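Long-range contacts in peroxisomal membrane protein LPX1 (Saccharomyces cerevisiae, PDB 2Y6U), which hydrolyses ester bonds in lipids inside peroxisomes, with acyl esterase, triacylglycerol lipase and phospholipase A activity: residues A[51-57]-A[136-142]; A[118-122]-A[153-158]; A[63-67]-A[234-239]; A[30-34]-A[95-100]; A[111-115]-A[268-272]. The contacts are given in a common frame with arbitrary orientation. Where two conformers were deposited one is given. Numbering follows the deposited sequence.

Contact 1. Residues A[51-57]-A[136-142]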
# COMPACT_ATOMS: atom_id res chain seq x y z
N THR A 51 -19.93 13.36 -14.28
CA THR A 51 -18.93 12.46 -13.68
C THR A 51 -17.79 12.28 -14.63
O THR A 51 -17.96 11.97 -15.81
CB THR A 51 -19.56 11.10 -13.37
OG1 THR A 51 -20.69 11.31 -12.55
CG2 THR A 51 -18.65 10.19 -12.63
N ARG A 52 -16.59 12.45 -14.11
CA ARG A 52 -15.43 12.12 -14.83
C ARG A 52 -15.17 10.59 -14.67
O ARG A 52 -15.06 10.11 -13.55
CB ARG A 52 -14.22 12.82 -14.22
CG ARG A 52 -13.85 14.20 -14.73
CD ARG A 52 -14.59 15.23 -14.04
NE ARG A 52 -13.75 16.34 -13.55
CZ ARG A 52 -14.24 17.53 -13.14
NH1 ARG A 52 -15.56 17.79 -13.19
NH2 ARG A 52 -13.40 18.47 -12.69
N LEU A 53 -14.96 9.89 -15.78
CA LEU A 53 -14.55 8.49 -15.71
C LEU A 53 -13.09 8.41 -16.02
O LEU A 53 -12.60 8.96 -17.02
CB LEU A 53 -15.30 7.58 -16.68
CG LEU A 53 -16.81 7.41 -16.49
CD1 LEU A 53 -17.40 6.70 -17.70
CD2 LEU A 53 -17.13 6.63 -15.23
N ASN A 54 -12.37 7.74 -15.14
CA ASN A 54 -10.97 7.50 -15.35
C ASN A 54 -10.76 5.98 -15.47
O ASN A 54 -11.30 5.22 -14.66
CB ASN A 54 -10.13 8.02 -14.15
CG ASN A 54 -10.29 9.50 -13.94
OD1 ASN A 54 -10.14 10.23 -14.92
ND2 ASN A 54 -10.71 9.95 -12.76
N LEU A 55 -9.99 5.58 -16.44
CA LEU A 55 -9.72 4.20 -16.73
C LEU A 55 -8.28 3.87 -16.67
O LEU A 55 -7.47 4.60 -17.23
CB LEU A 55 -10.26 3.85 -18.12
CG LEU A 55 -11.72 3.60 -18.33
CD1 LEU A 55 -12.68 4.46 -17.70
CD2 LEU A 55 -12.05 3.49 -19.91
N VAL A 56 -7.95 2.75 -16.04
CA VAL A 56 -6.57 2.36 -15.90
C VAL A 56 -6.43 0.92 -16.43
O VAL A 56 -7.14 0.08 -16.00
CB VAL A 56 -6.10 2.40 -14.45
CG1 VAL A 56 -4.63 1.91 -14.35
CG2 VAL A 56 -6.28 3.87 -13.86
N PHE A 57 -5.60 0.72 -17.45
CA PHE A 57 -5.54 -0.60 -18.10
C PHE A 57 -4.16 -1.23 -17.83
O PHE A 57 -3.14 -0.58 -18.00
CB PHE A 57 -5.61 -0.48 -19.62
CG PHE A 57 -6.99 -0.20 -20.16
CD1 PHE A 57 -7.45 1.11 -20.27
CD2 PHE A 57 -7.81 -1.24 -20.56
CE1 PHE A 57 -8.72 1.36 -20.79
CE2 PHE A 57 -9.07 -0.99 -21.10
CZ PHE A 57 -9.52 0.32 -21.19
N PRO A 136 -16.16 15.25 -9.67
CA PRO A 136 -16.52 13.93 -9.14
C PRO A 136 -16.11 12.84 -10.12
O PRO A 136 -16.49 12.92 -11.29
CB PRO A 136 -18.03 13.96 -9.10
CG PRO A 136 -18.43 14.90 -10.16
CD PRO A 136 -17.29 15.86 -10.38
N ALA A 137 -15.41 11.82 -9.62
CA ALA A 137 -14.74 10.90 -10.48
C ALA A 137 -15.27 9.50 -10.16
O ALA A 137 -15.73 9.22 -9.03
CB ALA A 137 -13.28 10.96 -10.22
N LEU A 138 -15.23 8.65 -11.16
CA LEU A 138 -15.35 7.23 -10.96
C LEU A 138 -14.19 6.57 -11.71
O LEU A 138 -13.92 6.90 -12.83
CB LEU A 138 -16.66 6.69 -11.52
CG LEU A 138 -17.94 7.09 -10.72
CD1 LEU A 138 -19.26 6.66 -11.43
CD2 LEU A 138 -17.95 6.56 -9.19
N ASN A 139 -13.52 5.68 -11.01
CA ASN A 139 -12.32 5.12 -11.53
C ASN A 139 -12.51 3.65 -11.76
O ASN A 139 -13.01 2.95 -10.86
CB ASN A 139 -11.24 5.31 -10.49
CG ASN A 139 -10.93 6.81 -10.16
OD1 ASN A 139 -10.96 7.67 -11.04
ND2 ASN A 139 -10.80 7.11 -8.84
N VAL A 140 -12.02 3.19 -12.88
CA VAL A 140 -12.22 1.80 -13.31
C VAL A 140 -10.86 1.21 -13.65
O VAL A 140 -10.06 1.89 -14.28
CB VAL A 140 -13.05 1.75 -14.58
CG1 VAL A 140 -13.26 0.21 -15.05
CG2 VAL A 140 -14.34 2.57 -14.44
N VAL A 141 -10.56 0.02 -13.14
CA VAL A 141 -9.31 -0.68 -13.49
C VAL A 141 -9.68 -1.88 -14.30
O VAL A 141 -10.62 -2.56 -13.96
CB VAL A 141 -8.45 -1.06 -12.25
CG1 VAL A 141 -9.25 -1.93 -11.26
CG2 VAL A 141 -7.05 -1.71 -12.67
N ILE A 142 -8.98 -2.06 -15.40
CA ILE A 142 -9.21 -3.11 -16.34
C ILE A 142 -7.88 -3.85 -16.50
O ILE A 142 -6.83 -3.28 -16.86
CB ILE A 142 -9.71 -2.63 -17.72
CG1 ILE A 142 -10.91 -1.67 -17.61
CG2 ILE A 142 -9.94 -3.88 -18.67
CD1 ILE A 142 -10.53 -0.19 -17.53

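Contact 2. Residues A[118-122]-A[153-158]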
# COMPACT_ATOMS: atom_id res chain seq x y z
N ALA A 118 1.57 -4.08 -8.49
CA ALA A 118 0.38 -3.38 -8.04
C ALA A 118 0.67 -2.15 -7.25
O ALA A 118 0.01 -1.07 -7.46
CB ALA A 118 -0.62 -4.33 -7.27
N ARG A 119 1.67 -2.19 -6.38
CA ARG A 119 2.13 -0.97 -5.77
C ARG A 119 2.57 0.14 -6.80
O ARG A 119 2.37 1.36 -6.54
CB ARG A 119 3.22 -1.20 -4.67
CG ARG A 119 2.72 -1.92 -3.41
CD ARG A 119 3.61 -1.96 -2.12
NE ARG A 119 4.34 -3.19 -2.34
CZ ARG A 119 4.06 -4.38 -1.88
NH1 ARG A 119 3.13 -4.63 -1.09
NH2 ARG A 119 4.73 -5.36 -2.36
N ASP A 120 3.18 -0.27 -7.88
CA ASP A 120 3.58 0.67 -8.95
C ASP A 120 2.35 1.34 -9.59
O ASP A 120 2.31 2.56 -9.80
CB ASP A 120 4.35 -0.10 -10.02
CG ASP A 120 5.72 -0.60 -9.49
OD1 ASP A 120 6.24 -0.02 -8.51
OD2 ASP A 120 6.22 -1.60 -10.07
N VAL A 121 1.31 0.51 -9.82
CA VAL A 121 0.08 0.95 -10.39
C VAL A 121 -0.50 1.98 -9.47
O VAL A 121 -1.00 3.04 -9.91
CB VAL A 121 -0.88 -0.17 -10.65
CG1 VAL A 121 -2.29 0.42 -11.10
CG2 VAL A 121 -0.33 -1.13 -11.83
N LEU A 122 -0.55 1.69 -8.17
CA LEU A 122 -1.13 2.63 -7.23
C LEU A 122 -0.35 3.95 -7.19
O LEU A 122 -0.95 5.02 -7.07
CB LEU A 122 -1.22 2.04 -5.84
CG LEU A 122 -2.28 0.88 -5.74
CD1 LEU A 122 -2.12 0.25 -4.29
CD2 LEU A 122 -3.69 1.41 -5.96
N ALA A 153 -5.23 -6.81 -6.47
CA ALA A 153 -4.27 -6.43 -5.46
C ALA A 153 -4.27 -4.94 -5.19
O ALA A 153 -4.12 -4.53 -4.05
CB ALA A 153 -2.83 -6.92 -5.82
N CYS A 154 -4.50 -4.14 -6.24
CA CYS A 154 -4.70 -2.71 -6.04
C CYS A 154 -5.78 -2.42 -5.07
O CYS A 154 -5.59 -1.59 -4.15
CB CYS A 154 -5.06 -2.00 -7.36
SG CYS A 154 -3.56 -1.79 -8.45
N ASP A 155 -6.90 -3.05 -5.22
CA ASP A 155 -8.03 -2.78 -4.29
C ASP A 155 -7.72 -3.24 -2.90
O ASP A 155 -8.08 -2.55 -1.90
CB ASP A 155 -9.33 -3.39 -4.80
CG ASP A 155 -10.55 -2.89 -4.00
OD1 ASP A 155 -10.88 -1.70 -4.22
OD2 ASP A 155 -11.04 -3.63 -3.10
N VAL A 156 -7.00 -4.38 -2.75
CA VAL A 156 -6.62 -4.86 -1.47
C VAL A 156 -5.76 -3.86 -0.72
O VAL A 156 -5.94 -3.59 0.48
CB VAL A 156 -5.93 -6.27 -1.55
CG1 VAL A 156 -5.32 -6.62 -0.16
CG2 VAL A 156 -7.01 -7.39 -2.03
N LEU A 157 -4.78 -3.32 -1.43
CA LEU A 157 -3.81 -2.47 -0.81
C LEU A 157 -4.33 -1.00 -0.64
O LEU A 157 -3.75 -0.26 0.12
CB LEU A 157 -2.55 -2.38 -1.70
CG LEU A 157 -1.80 -3.75 -1.75
CD1 LEU A 157 -0.63 -3.62 -2.77
CD2 LEU A 157 -1.32 -4.15 -0.31
N GLN A 158 -5.33 -0.63 -1.42
CA GLN A 158 -5.86 0.76 -1.42
C GLN A 158 -7.36 0.66 -1.89
O GLN A 158 -7.66 0.84 -3.05
CB GLN A 158 -5.05 1.57 -2.37
CG GLN A 158 -5.57 3.09 -2.57
CD GLN A 158 -6.04 3.70 -1.32
OE1 GLN A 158 -7.17 3.44 -0.89
NE2 GLN A 158 -5.18 4.52 -0.67

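Contact 3. Residues A[63-67]-A[234-239]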
# COMPACT_ATOMS: atom_id res chain seq x y z
N MET A 63 3.29 -8.90 -22.45
CA MET A 63 2.74 -7.92 -23.40
C MET A 63 3.20 -6.54 -23.00
O MET A 63 4.31 -6.38 -22.48
CB MET A 63 1.18 -8.08 -23.46
CG MET A 63 0.79 -9.47 -23.83
SD MET A 63 -0.83 -9.54 -24.57
CE MET A 63 -1.33 -11.19 -24.21
N SER A 64 2.37 -5.52 -23.19
CA SER A 64 2.74 -4.13 -22.82
C SER A 64 1.48 -3.32 -22.90
O SER A 64 0.47 -3.82 -23.36
CB SER A 64 3.78 -3.55 -23.82
OG SER A 64 3.17 -3.31 -25.10
N LYS A 65 1.61 -2.04 -22.65
CA LYS A 65 0.53 -1.11 -22.69
C LYS A 65 -0.04 -0.95 -24.11
O LYS A 65 -1.18 -0.56 -24.25
CB LYS A 65 1.02 0.20 -22.18
CG LYS A 65 2.03 0.87 -23.12
CD LYS A 65 2.60 2.19 -22.55
CE LYS A 65 3.79 2.56 -23.44
NZ LYS A 65 4.51 3.83 -23.05
N VAL A 66 0.73 -1.31 -25.13
CA VAL A 66 0.32 -1.08 -26.50
C VAL A 66 -0.94 -1.88 -26.90
O VAL A 66 -1.69 -1.47 -27.82
CB VAL A 66 1.45 -1.36 -27.53
CG1 VAL A 66 1.60 -2.88 -27.93
CG2 VAL A 66 1.22 -0.46 -28.76
N VAL A 67 -1.19 -2.98 -26.20
CA VAL A 67 -2.31 -3.86 -26.54
C VAL A 67 -3.66 -3.19 -26.29
O VAL A 67 -4.69 -3.64 -26.83
CB VAL A 67 -2.28 -5.21 -25.78
CG1 VAL A 67 -0.94 -5.96 -26.12
CG2 VAL A 67 -2.53 -5.06 -24.26
N ASN A 234 0.37 -3.13 -34.15
CA ASN A 234 0.82 -2.25 -33.04
C ASN A 234 1.88 -2.90 -32.15
O ASN A 234 2.85 -2.24 -31.76
CB ASN A 234 -0.32 -1.88 -32.15
CG ASN A 234 -1.29 -1.00 -32.82
OD1 ASN A 234 -0.98 -0.37 -33.89
ND2 ASN A 234 -2.52 -0.93 -32.22
N ILE A 235 1.69 -4.21 -31.87
CA ILE A 235 2.67 -4.98 -31.08
C ILE A 235 4.00 -5.01 -31.83
O ILE A 235 5.06 -4.76 -31.24
CB ILE A 235 2.17 -6.40 -30.75
CG1 ILE A 235 1.05 -6.34 -29.70
CG2 ILE A 235 3.33 -7.27 -30.27
CD1 ILE A 235 0.21 -7.67 -29.56
N ILE A 236 3.95 -5.33 -33.11
CA ILE A 236 5.15 -5.45 -33.92
C ILE A 236 5.94 -4.16 -33.93
O ILE A 236 7.16 -4.15 -33.72
CB ILE A 236 4.81 -5.95 -35.35
CG1 ILE A 236 4.39 -7.43 -35.30
CG2 ILE A 236 6.00 -5.68 -36.33
CD1 ILE A 236 3.54 -7.97 -36.59
N ASP A 237 5.25 -3.05 -34.14
CA ASP A 237 5.89 -1.75 -34.23
C ASP A 237 6.40 -1.26 -32.87
O ASP A 237 7.44 -0.55 -32.80
CB ASP A 237 4.91 -0.72 -34.85
CG ASP A 237 4.67 -0.97 -36.36
OD1 ASP A 237 5.57 -1.51 -37.01
OD2 ASP A 237 3.57 -0.67 -36.89
N PHE A 238 5.69 -1.60 -31.81
CA PHE A 238 6.04 -1.08 -30.45
C PHE A 238 7.27 -1.82 -29.88
O PHE A 238 8.15 -1.24 -29.24
CB PHE A 238 4.88 -1.22 -29.53
CG PHE A 238 5.19 -0.92 -28.08
CD1 PHE A 238 5.13 0.37 -27.61
CD2 PHE A 238 5.50 -1.95 -27.21
CE1 PHE A 238 5.42 0.63 -26.28
CE2 PHE A 238 5.78 -1.71 -25.92
CZ PHE A 238 5.74 -0.42 -25.44
N GLU A 239 7.33 -3.12 -30.14
CA GLU A 239 8.39 -3.98 -29.61
C GLU A 239 9.70 -3.81 -30.33
O GLU A 239 10.74 -4.17 -29.80
CB GLU A 239 7.95 -5.48 -29.63
CG GLU A 239 6.85 -5.91 -28.64
CD GLU A 239 7.32 -5.82 -27.15
OE1 GLU A 239 8.58 -5.84 -26.94
OE2 GLU A 239 6.44 -5.83 -26.21
O HOH W 1 6.82 -5.57 -23.54
O HOH W 2 3.91 -5.17 -26.78
O HOH W 3 -3.56 -1.86 -29.78

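Contact 4. Residues A[30-34]-A[95-100]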
# COMPACT_ATOMS: atom_id res chain seq x y z
N ARG A 30 17.48 1.54 -8.62
CA ARG A 30 16.09 1.99 -8.40
C ARG A 30 15.44 1.90 -9.76
O ARG A 30 15.94 2.44 -10.75
CB ARG A 30 16.02 3.45 -7.90
CG ARG A 30 16.52 3.64 -6.51
CD ARG A 30 15.66 2.92 -5.45
NE ARG A 30 16.17 3.12 -4.08
CZ ARG A 30 17.01 2.34 -3.44
NH1 ARG A 30 17.53 1.26 -4.01
NH2 ARG A 30 17.32 2.62 -2.19
N LEU A 31 14.31 1.27 -9.79
CA LEU A 31 13.56 1.14 -11.03
C LEU A 31 12.67 2.32 -11.31
O LEU A 31 12.32 3.13 -10.44
CB LEU A 31 12.72 -0.17 -10.97
CG LEU A 31 13.52 -1.48 -10.73
CD1 LEU A 31 12.45 -2.67 -10.61
CD2 LEU A 31 14.61 -1.71 -11.83
N GLU A 32 12.34 2.43 -12.58
CA GLU A 32 11.42 3.46 -13.09
C GLU A 32 10.24 2.77 -13.75
O GLU A 32 10.31 1.61 -14.24
CB GLU A 32 12.13 4.33 -14.14
CG GLU A 32 13.18 5.25 -13.45
CD GLU A 32 14.03 6.01 -14.41
OE1 GLU A 32 14.81 5.38 -15.11
OE2 GLU A 32 13.95 7.23 -14.42
N LEU A 33 9.22 3.59 -13.92
CA LEU A 33 8.01 3.25 -14.67
C LEU A 33 7.72 4.25 -15.74
O LEU A 33 7.90 5.42 -15.50
CB LEU A 33 6.81 3.29 -13.71
CG LEU A 33 6.79 2.31 -12.52
CD1 LEU A 33 5.92 2.87 -11.33
CD2 LEU A 33 6.35 0.97 -13.18
N THR A 34 7.36 3.79 -16.92
CA THR A 34 6.89 4.67 -18.03
C THR A 34 5.44 4.33 -18.30
O THR A 34 5.07 3.13 -18.29
CB THR A 34 7.68 4.44 -19.33
OG1 THR A 34 9.04 4.78 -19.07
CG2 THR A 34 7.14 5.31 -20.47
N VAL A 95 7.43 -2.76 -14.68
CA VAL A 95 8.86 -2.43 -14.70
C VAL A 95 9.66 -3.25 -15.67
O VAL A 95 10.64 -2.75 -16.22
CB VAL A 95 9.53 -2.53 -13.28
CG1 VAL A 95 9.07 -1.40 -12.31
CG2 VAL A 95 9.36 -3.95 -12.70
N ASN A 96 9.26 -4.52 -15.88
CA ASN A 96 9.98 -5.39 -16.75
C ASN A 96 9.36 -5.66 -18.12
O ASN A 96 9.66 -6.65 -18.75
CB ASN A 96 10.28 -6.70 -15.97
CG ASN A 96 9.04 -7.46 -15.63
OD1 ASN A 96 7.96 -6.91 -15.65
ND2 ASN A 96 9.19 -8.78 -15.38
N HIS A 97 8.46 -4.77 -18.53
CA HIS A 97 7.75 -4.80 -19.80
C HIS A 97 7.91 -3.48 -20.61
O HIS A 97 8.03 -2.42 -20.01
CB HIS A 97 6.25 -5.08 -19.60
CG HIS A 97 5.95 -6.48 -19.12
ND1 HIS A 97 6.21 -6.88 -17.81
CD2 HIS A 97 5.33 -7.52 -19.72
CE1 HIS A 97 5.88 -8.16 -17.70
NE2 HIS A 97 5.26 -8.55 -18.80
N GLY A 98 7.80 -3.55 -21.93
CA GLY A 98 7.55 -2.34 -22.74
C GLY A 98 8.62 -1.29 -22.50
O GLY A 98 9.81 -1.60 -22.44
N ASP A 99 8.18 -0.04 -22.39
CA ASP A 99 9.10 1.11 -22.33
C ASP A 99 9.71 1.15 -20.96
O ASP A 99 10.83 1.69 -20.81
CB ASP A 99 8.38 2.40 -22.69
CG ASP A 99 8.05 2.49 -24.19
OD1 ASP A 99 8.82 2.00 -25.04
OD2 ASP A 99 7.01 3.09 -24.51
N SER A 100 9.04 0.55 -19.97
CA SER A 100 9.61 0.53 -18.65
C SER A 100 10.83 -0.37 -18.62
O SER A 100 11.87 0.03 -18.10
CB SER A 100 8.61 0.03 -17.63
OG SER A 100 7.54 0.99 -17.49

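Contact 5. Residues A[111-115]-A[268-272]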
# COMPACT_ATOMS: atom_id res chain seq x y z
N ASN A 111 13.49 -11.50 -9.39
CA ASN A 111 12.28 -11.64 -8.59
C ASN A 111 11.25 -10.56 -9.03
O ASN A 111 11.28 -9.48 -8.49
CB ASN A 111 12.69 -11.55 -7.10
CG ASN A 111 11.46 -11.77 -6.04
OD1 ASN A 111 10.40 -12.00 -6.47
ND2 ASN A 111 11.76 -11.82 -4.73
N PHE A 112 10.33 -10.87 -9.94
CA PHE A 112 9.28 -9.94 -10.24
C PHE A 112 7.98 -10.35 -9.49
O PHE A 112 7.34 -11.39 -9.78
CB PHE A 112 9.05 -9.85 -11.74
CG PHE A 112 7.91 -8.99 -12.10
CD1 PHE A 112 7.90 -7.66 -11.75
CD2 PHE A 112 6.81 -9.52 -12.71
CE1 PHE A 112 6.80 -6.87 -12.03
CE2 PHE A 112 5.76 -8.70 -13.08
CZ PHE A 112 5.71 -7.45 -12.74
N ASN A 113 7.66 -9.56 -8.46
CA ASN A 113 6.60 -9.90 -7.53
C ASN A 113 5.39 -9.05 -8.02
O ASN A 113 5.43 -7.80 -8.07
CB ASN A 113 7.05 -9.51 -6.10
CG ASN A 113 5.97 -9.70 -5.07
OD1 ASN A 113 4.87 -9.08 -5.24
ND2 ASN A 113 6.24 -10.42 -3.99
N TRP A 114 4.28 -9.69 -8.37
CA TRP A 114 3.21 -8.96 -9.05
C TRP A 114 2.57 -7.95 -8.09
O TRP A 114 1.96 -6.98 -8.57
CB TRP A 114 2.14 -9.91 -9.57
CG TRP A 114 2.55 -10.82 -10.65
CD1 TRP A 114 3.80 -10.92 -11.24
CD2 TRP A 114 1.73 -11.71 -11.33
NE1 TRP A 114 3.80 -11.92 -12.17
CE2 TRP A 114 2.53 -12.36 -12.33
CE3 TRP A 114 0.38 -12.07 -11.21
CZ2 TRP A 114 2.02 -13.33 -13.15
CZ3 TRP A 114 -0.15 -12.95 -12.08
CH2 TRP A 114 0.70 -13.66 -13.02
N ILE A 115 2.69 -8.19 -6.77
CA ILE A 115 2.17 -7.26 -5.76
C ILE A 115 2.99 -5.95 -5.75
O ILE A 115 2.43 -4.85 -5.63
CB ILE A 115 2.02 -7.85 -4.41
CG1 ILE A 115 1.10 -9.11 -4.42
CG2 ILE A 115 1.39 -6.75 -3.42
CD1 ILE A 115 1.08 -9.89 -3.14
N ASN A 268 7.38 -17.49 -10.40
CA ASN A 268 7.51 -16.92 -9.03
C ASN A 268 6.19 -16.81 -8.27
O ASN A 268 6.15 -16.17 -7.21
CB ASN A 268 8.00 -15.47 -9.27
CG ASN A 268 8.82 -14.98 -8.16
OD1 ASN A 268 9.44 -15.75 -7.37
ND2 ASN A 268 8.76 -13.65 -7.98
N MET A 269 5.14 -17.42 -8.82
CA MET A 269 3.73 -17.17 -8.38
C MET A 269 3.55 -17.56 -6.97
O MET A 269 2.83 -16.86 -6.26
CB MET A 269 2.75 -18.01 -9.13
CG MET A 269 2.49 -17.63 -10.47
SD MET A 269 1.46 -16.15 -10.68
CE MET A 269 -0.12 -16.16 -9.92
N GLN A 270 4.25 -18.60 -6.50
CA GLN A 270 4.02 -19.03 -5.17
C GLN A 270 4.47 -18.06 -4.10
O GLN A 270 4.07 -18.17 -2.92
CB GLN A 270 4.69 -20.38 -4.92
CG GLN A 270 4.22 -21.39 -5.96
CD GLN A 270 5.00 -21.38 -7.32
OE1 GLN A 270 5.84 -20.44 -7.68
NE2 GLN A 270 4.71 -22.44 -8.12
N THR A 271 5.27 -17.08 -4.48
CA THR A 271 5.84 -16.22 -3.43
C THR A 271 4.89 -15.01 -3.19
O THR A 271 5.15 -14.20 -2.27
CB THR A 271 7.22 -15.62 -3.86
OG1 THR A 271 6.98 -14.78 -5.01
CG2 THR A 271 8.25 -16.74 -4.22
N PHE A 272 3.84 -14.81 -3.96
CA PHE A 272 2.93 -13.72 -3.73
C PHE A 272 1.45 -14.04 -3.93
O PHE A 272 0.57 -13.29 -3.51
CB PHE A 272 3.36 -12.48 -4.64
CG PHE A 272 3.44 -12.77 -6.10
CD1 PHE A 272 2.29 -12.87 -6.81
CD2 PHE A 272 4.66 -13.00 -6.75
CE1 PHE A 272 2.28 -13.22 -8.11
CE2 PHE A 272 4.68 -13.29 -8.09
CZ PHE A 272 3.47 -13.39 -8.78
O HOH W 4 8.42 -12.33 -4.53
O HOH W 5 4.81 -11.34 -1.60

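Contact 1. Residues A[51-57]-A[136-142]
Strands 51-57 and 137-142 are parallel neighbours in the central sheet of the alpha/beta-hydrolase fold, flanked by strand 84-92 next to the first and strand 164-168 next to the second. I142, P136 and L138 lose the most surface here. I142 closes the C-terminal end of the pairing: its N donates to V56 O at 2.9 Å, its CB packs 3.7 Å from F57 CD2, and its CD1 meets L55 CG at 4.1 Å. The residue directly after I142 begins the GxSxG sequence, probably the nucleophile elbow, which the I142 side chain approaches without touching. P136, preceded by a cis peptide bond, starts the pairing from just before its strand; its O accepts from R52 N at 2.9 Å. Both backbone polar atoms of L138 pair with strand 51-57, N donating to R52 O (2.8 Å) and O accepting from N54 N (2.9 Å), while L138 CB rests 3.7 Å from L53 CD2. On the face that carries N54, the amide N54 ND2 donates to N139 OD1 at 2.9 Å. On the other face, I142 CD1 makes a CH-pi contact with the F57 ring, 3.9 Å from its centroid.

Contact 2. Residues A[118-122]-A[153-158]
The interface between the segments of helices 114-125 and 146-157, whose local axes approach to 9.2 Å at an angle of 70°, is largely apolar packing. The tightest backbone approach pairs A118 with C154, their CA atoms 5.5 Å apart, and small residues make this possible: A118 CB touches A153 CB at 3.7 Å. C154 fills the centre, its SG lying 3.7 Å from V121 CG1 and 4.1 Å from A118 CB. L122 gives up the most surface, reaching C154 CB with CD2 at 3.9 Å, and both L157 CB and Q158 CB with CD1 at 3.7 Å each. The aliphatic part of R119 joins in through CG, 3.8 Å from L157 CD1.

Polar groups look outward from this core. The R119 guanidinium forms a salt bridge with D116 and also donates to L157 O of the second subunit, while L157 packs on L157 of that subunit, so the helix pair borders the dimer interface. Q158, the first residue to leave the helix, turns its amide oxygen to N160 N. Helix 114-125 comes before and helix 146-157 after strand 137-144 of the central sheet, an alpha/beta-hydrolase arrangement in which helix 146-157 probably follows the nucleophile elbow.

Contact 3. Residues A[63-67]-A[234-239]
The 63-67 backbone is extended at M63 and S64, then takes helical phi/psi values at 65-67, and this bend faces a regular helix at 234-239; the closest CA atoms, of V66 and I235, are 6.5 Å apart. An ST turn sets the bend, S64 OG accepting from V66 N at 3.2 Å. V66 has the most surface covered: its CB lies over one face of the F238 ring, a CH-pi contact 4.1 Å from the centroid, and its CG1 meets I235 CG1 at 3.9 Å. This loop follows strand 51-58 of the alpha/beta-hydrolase fold, and helix 229-239 belongs to the insertion between strands 164-168 and 286-292, the usual place of the cap. K65 CE lies 3.8 Å from F238 CE1, its NZ salt-bridged to D36 and D99. E239, whose OE1 is hydrogen-bonded to M257 N, receives two waters at OE2 (2.7 Å each), one donating to M63 O (2.8 Å), the other bonded to S64 OG (2.6 Å); a third links V66 O to N234 ND2.

Contact 4. Residues A[30-34]-A[95-100]
This contact packs the loop leading into strand 35-40 against the turn after strand 84-92 and the start of helix 98-103, with a single direct hydrogen bond. The bond runs from T34 N to S100 OG at 2.9 Å and is almost straight, with an angle of 176° at the hydrogen. Because S100 OG also bonds to D93 O, the serine hydroxyl ties the N-terminal loop to the residues preceding its own helix. Nearby, T34 CG2 packs on D99 CB at 3.9 Å.

V95 supplies the apolar half and has the largest buried area. Its CG2 lies 3.9 Å from L31 CD1, and its CG1 lies 3.7 Å from L33 CD2 and 3.8 Å from E32 O, so it sits against three consecutive residues. Although the CA-to-CB bond of L33 points away from 95-100, the leucine's CD2 still comes back to V95.

The charged ends are held by other partners: E32 forms salt bridges with R103 and R107, and D99 with K65 and K256. The start of helix 98-103 thus sits beside the residues that lead into strand 35-40, and helix 114-125 packs on L33 and V95 through D120, with I124 also touching L33.

Contact 5. Residues A[111-115]-A[268-272]
F272 is the apolar centre, with the most surface covered. Its ring lies obliquely against the W114 indole, F272 CZ 3.3 Å from W114 CG, and W114 CB makes an off-centre CH-pi contact 4.0 Å from the F272 ring centroid. M269 adds a Met-aromatic contact, SD sitting over the six-membered ring of W114 at 3.8 Å from its centroid, and I115 CD1 closes the rim 3.8 Å from F272 CB. F149 of helix 146-157 meets both aromatic rings. Outward, N268 ND2 donates to N111 OD1 at 2.8 Å and weakly to F112 O at 3.2 Å, while N111 ND2 is hydrogen-bonded to P21 O. Two waters finish the edge: one joins N111 OD1 (2.8 Å), N113 ND2 (2.9 Å) and T271 OG1 (2.9 Å), the other N113 ND2 (2.9 Å) and T271 O (3.0 Å). N113 OD1 also bonds to D116 N and weakly to I115 N. N113 and F272 each occupy an N-cap position, so the contact joins the starts of helices 114-125 and 273-279; N113 provides side-chain N-capping.

Contact 1 lies in the central sheet, the others in helices and loops around it. Helix 114-125 serves both contact 2 and contact 5, whose centres are 14 Å apart and which touch through L157 and I115. Contact 2 also reaches the sheet, V121 packing on V56. Contact 4 touches contact 2 at D120, contact 5 at F112 and contact 3 in the D99-K65 salt bridge. Contacts 1 and 5 lie on opposite sides of the chain centre, about 27 Å apart between centres. Along the chain contact 4 closes before contacts 2 and 5 open, contact 2 nests within contacts 3 and 5, and contact 1 crosses every other contact, tying sequence-distant parts into one alpha/beta-hydrolase body.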